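Local coordinates for protein KLLA0F20702p (Kluyveromyces lactis, PDB 5Y5A) that probably acts as the Est1 subunit of telomerase, recruiting the enzyme to telomeres through its complex with Cdc13, at residues Q9-F12 with S13-K17; L82-T85 with W86-H90. All coordinates share one frame; numbering follows the deposited sequence.

Interaction 1. Residues Q9-F12 with S13-K17; sequences QETF and SGFQK
Phe12 and Phe15 meet edge to face on one side of helix 7-21. The edge of the Phe15 ring is turned toward a face of Phe12, with the ring centroids 5.1 Å apart and the planes at 72°. Phe15 CD2 makes the closest approach, lying 3.7 Å from Phe12 CD2 and nearer the rim of the Phe12 ring than its middle. The T-shaped pairing suits two phenylalanines three residues apart, since both rings stay on the buried side and the C-H edge of one meets the pi cloud of the other.

A second apolar contact comes from Thr11, one turn before Phe15. Its methyl CG2 stands anti to the backbone N and reaches Phe15 CZ at 3.6 Å, the threonine flanking the ring as both leave the helix in one direction. The beta-branched threonine thereby splits its roles: the methyl packs on the ring, while OG1 turns back to bond the carbonyl of Asp7 and so satisfies its polarity within the helix. Thr11 O, meanwhile, sits 3.5 Å above the plane of the Phe15 ring, over its centre.

The backbone supplies the i to i+4 ladder. Ser13 N binds Gln9 O at 3.2 Å, Gly14 N and Phe15 N give more bent bonds to Glu10 O and Thr11 O, and Gln16 N gives Phe12 O a fairly straight bond of 3.1 Å, with 165° at the hydrogen.

Phe12 and Phe15 also pack against Ile45 and Ile41, respectively, of helix 33-53, while the polar Gln9 and the charged Glu10 are exposed, as suits their character. Such a division of buried apolar and exposed polar residues is the mark of an amphipathic helix, here the N-terminal helix of an all-helical domain.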
loop_
_atom_site.group_PDB
_atom_site.type_symbol
_atom_site.label_atom_id
_atom_site.label_comp_id
_atom_site.label_asym_id
_atom_site.label_seq_id
_atom_site.Cartn_x
_atom_site.Cartn_y
_atom_site.Cartn_z
ATOM N N GLN A 9 18.161 19.033 17.772
ATOM C CA GLN A 9 17.791 17.791 18.436
ATOM C C GLN A 9 17.719 17.976 19.950
ATOM O O GLN A 9 16.861 17.399 20.619
ATOM C CB GLN A 9 18.794 16.691 18.089
ATOM C CG GLN A 9 18.520 15.357 18.758
ATOM C CD GLN A 9 17.415 14.573 18.080
ATOM O OE1 GLN A 9 17.438 14.371 16.864
ATOM N NE2 GLN A 9 16.440 14.126 18.863
ATOM N N GLU A 10 18.626 18.789 20.483
ATOM C CA GLU A 10 18.690 19.038 21.920
ATOM C C GLU A 10 17.448 19.759 22.417
ATOM O O GLU A 10 17.011 19.561 23.550
ATOM C CB GLU A 10 19.930 19.862 22.270
ATOM C CG GLU A 10 21.249 19.171 21.997
ATOM C CD GLU A 10 22.432 20.021 22.409
ATOM O OE1 GLU A 10 22.252 21.246 22.572
ATOM O OE2 GLU A 10 23.538 19.468 22.578
ATOM N N THR A 11 16.890 20.604 21.560
ATOM C CA THR A 11 15.739 21.413 21.928
ATOM C C THR A 11 14.495 20.550 22.111
ATOM O O THR A 11 13.739 20.733 23.063
ATOM C CB THR A 11 15.460 22.494 20.870
ATOM O OG1 THR A 11 16.646 23.269 20.654
ATOM C CG2 THR A 11 14.333 23.410 21.323
ATOM N N PHE A 12 14.291 19.602 21.202
ATOM C CA PHE A 12 13.092 18.774 21.240
ATOM C C PHE A 12 13.156 17.715 22.327
ATOM O O PHE A 12 12.132 17.342 22.897
ATOM C CB PHE A 12 12.848 18.127 19.879
ATOM C CG PHE A 12 11.995 18.961 18.979
ATOM C CD1 PHE A 12 12.559 19.940 18.179
ATOM C CD2 PHE A 12 10.622 18.794 18.961
ATOM C CE1 PHE A 12 11.769 20.726 17.362
ATOM C CE2 PHE A 12 9.826 19.575 18.146
ATOM C CZ PHE A 12 10.400 20.541 17.345
ATOM N N SER A 13 14.359 17.236 22.616
ATOM C CA SER A 13 14.556 16.344 23.746
ATOM C C SER A 13 14.098 17.045 25.022
ATOM O O SER A 13 13.482 16.435 25.897
ATOM C CB SER A 13 16.019 15.922 23.853
ATOM O OG SER A 13 16.268 15.266 25.082
ATOM N N GLY A 14 14.387 18.340 25.104
ATOM C CA GLY A 14 13.980 19.160 26.229
ATOM C C GLY A 14 12.476 19.315 26.348
ATOM O O GLY A 14 11.942 19.375 27.452
ATOM N N PHE A 15 11.790 19.389 25.212
ATOM C CA PHE A 15 10.335 19.458 25.222
ATOM C C PHE A 15 9.782 18.195 25.851
ATOM O O PHE A 15 8.897 18.245 26.706
ATOM C CB PHE A 15 9.776 19.622 23.808
ATOM C CG PHE A 15 10.126 20.928 23.165
ATOM C CD1 PHE A 15 10.469 22.021 23.934
ATOM C CD2 PHE A 15 10.113 21.061 21.789
ATOM C CE1 PHE A 15 10.794 23.222 23.345
ATOM C CE2 PHE A 15 10.437 22.264 21.196
ATOM C CZ PHE A 15 10.778 23.342 21.973
ATOM N N GLN A 16 10.323 17.064 25.409
ATOM C CA GLN A 16 9.911 15.759 25.904
ATOM C C GLN A 16 10.066 15.679 27.419
ATOM O O GLN A 16 9.109 15.370 28.128
ATOM C CB GLN A 16 10.722 14.656 25.222
ATOM C CG GLN A 16 10.301 13.244 25.587
ATOM C CD GLN A 16 10.948 12.203 24.701
ATOM O OE1 GLN A 16 11.234 12.461 23.533
ATOM N NE2 GLN A 16 11.186 11.018 25.251
ATOM N N LYS A 17 11.265 15.987 27.910
ATOM C CA LYS A 17 11.556 15.902 29.340
ATOM C C LYS A 17 10.673 16.835 30.161
ATOM O O LYS A 17 10.257 16.492 31.265
ATOM C CB LYS A 17 13.034 16.206 29.605
ATOM C CG LYS A 17 13.980 15.240 28.904
ATOM C CD LYS A 17 15.422 15.371 29.378
ATOM C CE LYS A 17 16.301 14.341 28.675
ATOM N NZ LYS A 17 17.706 14.339 29.162
#

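Interaction 2. Residues L82-T85 with W86-H90; sequences LDLT and WKHVH
Thr85 and His90 run out together from the helix, and the threonine methyl rests over one face of the imidazole. This CH-pi contact brings Thr85 CG2 to 4.0 Å from the centroid of the His90 ring, 19° off the ring normal. OG1 bonds back to Ile81 O, which leaves the methyl turned to the ring; histidine suits its place, giving the methyl a flat face while both ring nitrogens serve polar partners. A five-residue spacing is brought into line by a pi-type turn: Thr85 O accepts from His90 N at 3.0 Å, in the carbonyl plane, and also from Val89 N, which stands above that plane.

Leu84 gives an apolar branch to lie against the His88 imidazole. Its CD2 reaches His88 CD2 at 3.5 Å, while Leu84 O lies at the ring edge, in its plane, 3.3 Å from His88 CD2. CG of His88 is anti to its carbonyl carbon (chi1 -64°), which folds the ring back along the preceding turn, and the aliphatic CG of Lys87 covers one of its faces.

Several helices pack on helix 78-105 here. Helix 7-21 meets Leu84, and its Gln16 OE1 is hydrogen-bonded to His88 ND1. His90 ND1 bonds Tyr134 of helix 113-144, and NE2 bonds His42 of helix 33-53. On helix 179-206, Tyr194 stacks with Trp86 and hydrogen-bonds Asp83 OD1, which also forms a salt bridge with Arg190.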
loop_
_atom_site.group_PDB
_atom_site.type_symbol
_atom_site.label_atom_id
_atom_site.label_comp_id
_atom_site.label_asym_id
_atom_site.label_seq_id
_atom_site.Cartn_x
_atom_site.Cartn_y
_atom_site.Cartn_z
ATOM N N LEU A 82 8.686 18.761 12.164
ATOM C CA LEU A 82 7.432 18.065 12.418
ATOM C C LEU A 82 7.656 16.636 12.916
ATOM O O LEU A 82 6.855 16.115 13.692
ATOM C CB LEU A 82 6.572 18.054 11.153
ATOM C CG LEU A 82 6.140 19.432 10.650
ATOM C CD1 LEU A 82 5.552 19.345 9.253
ATOM C CD2 LEU A 82 5.139 20.061 11.615
ATOM N N ASP A 83 8.733 16.001 12.457
ATOM C CA ASP A 83 9.059 14.641 12.892
ATOM C C ASP A 83 9.537 14.650 14.345
ATOM O O ASP A 83 9.140 13.805 15.141
ATOM C CB ASP A 83 10.115 14.010 11.979
ATOM C CG ASP A 83 9.540 13.534 10.647
ATOM O OD1 ASP A 83 8.330 13.233 10.578
ATOM O OD2 ASP A 83 10.302 13.449 9.664
ATOM N N LEU A 84 10.380 15.615 14.696
ATOM C CA LEU A 84 10.798 15.772 16.084
ATOM C C LEU A 84 9.618 16.163 16.976
ATOM O O LEU A 84 9.616 15.900 18.187
ATOM C CB LEU A 84 11.907 16.818 16.198
ATOM C CG LEU A 84 13.281 16.428 15.654
ATOM C CD1 LEU A 84 14.235 17.601 15.760
ATOM C CD2 LEU A 84 13.833 15.223 16.398
ATOM N N THR A 85 8.621 16.804 16.373
ATOM C CA THR A 85 7.431 17.219 17.100
ATOM C C THR A 85 6.581 16.012 17.477
ATOM O O THR A 85 6.140 15.873 18.620
ATOM C CB THR A 85 6.589 18.202 16.278
ATOM O OG1 THR A 85 7.331 19.414 16.079
ATOM C CG2 THR A 85 5.293 18.512 17.008
ATOM N N TRP A 86 6.358 15.138 16.505
ATOM C CA TRP A 86 5.626 13.908 16.752
ATOM C C TRP A 86 6.337 13.052 17.784
ATOM O O TRP A 86 5.748 12.657 18.785
ATOM C CB TRP A 86 5.449 13.114 15.461
ATOM C CG TRP A 86 4.811 11.796 15.709
ATOM C CD1 TRP A 86 5.405 10.571 15.644
ATOM C CD2 TRP A 86 3.448 11.569 16.095
ATOM N NE1 TRP A 86 4.492 9.591 15.956
ATOM C CE2 TRP A 86 3.288 10.175 16.235
ATOM C CE3 TRP A 86 2.354 12.406 16.328
ATOM C CZ2 TRP A 86 2.069 9.605 16.598
ATOM C CZ3 TRP A 86 1.148 11.835 16.690
ATOM C CH2 TRP A 86 1.015 10.449 16.822
ATOM N N LYS A 87 7.618 12.794 17.537
ATOM C CA LYS A 87 8.415 11.886 18.356
ATOM C C LYS A 87 8.578 12.333 19.804
ATOM O O LYS A 87 8.459 11.523 20.720
ATOM C CB LYS A 87 9.798 11.707 17.729
ATOM C CG LYS A 87 10.678 10.694 18.434
ATOM C CD LYS A 87 12.033 10.620 17.760
ATOM C CE LYS A 87 12.969 9.677 18.487
ATOM N NZ LYS A 87 14.329 9.679 17.875
ATOM N N HIS A 88 8.849 13.618 20.009
ATOM C CA HIS A 88 9.244 14.104 21.326
ATOM C C HIS A 88 8.130 14.816 22.087
ATOM O O HIS A 88 8.182 14.930 23.313
ATOM C CB HIS A 88 10.444 15.037 21.191
ATOM C CG HIS A 88 11.668 14.363 20.661
ATOM N ND1 HIS A 88 12.439 13.514 21.425
ATOM C CD2 HIS A 88 12.253 14.408 19.442
ATOM C CE1 HIS A 88 13.448 13.066 20.700
ATOM N NE2 HIS A 88 13.359 13.593 19.493
ATOM N N VAL A 89 7.127 15.300 21.365
ATOM C CA VAL A 89 6.057 16.059 21.998
ATOM C C VAL A 89 4.725 15.319 21.959
ATOM O O VAL A 89 4.104 15.094 22.994
ATOM C CB VAL A 89 5.873 17.432 21.333
ATOM C CG1 VAL A 89 4.777 18.209 22.031
ATOM C CG2 VAL A 89 7.180 18.203 21.344
ATOM N N HIS A 90 4.258 15.000 20.769
ATOM C CA HIS A 90 2.971 14.370 20.612
ATOM C C HIS A 90 2.900 12.901 20.902
ATOM O O HIS A 90 2.044 12.471 21.639
ATOM C CB HIS A 90 2.434 14.627 19.226
ATOM C CG HIS A 90 2.121 16.056 18.968
ATOM N ND1 HIS A 90 1.834 16.537 17.716
ATOM C CD2 HIS A 90 2.054 17.114 19.802
ATOM C CE1 HIS A 90 1.600 17.831 17.789
ATOM N NE2 HIS A 90 1.729 18.206 19.044
#

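Overall arrangement
Interaction 1, on helix 7-21, precedes interaction 2, on helix 78-105, along the chain, and their centres lie 10 Å apart on the same side of the molecule. The two helices touch directly: Gln16 OE1 lies 2.6 Å from His88 ND1, a probable hydrogen bond, and Phe12 CD2 and CE2 pack against Leu84 O and Thr85 OG1. Helix 33-53, between them in sequence, packs on both. Interaction 2 falls within the Est1 family region, of the TPR clan. The residues that carry the two local contacts also meet each other, so helices 7-21, 33-53 and 78-105 pack as a helical bundle.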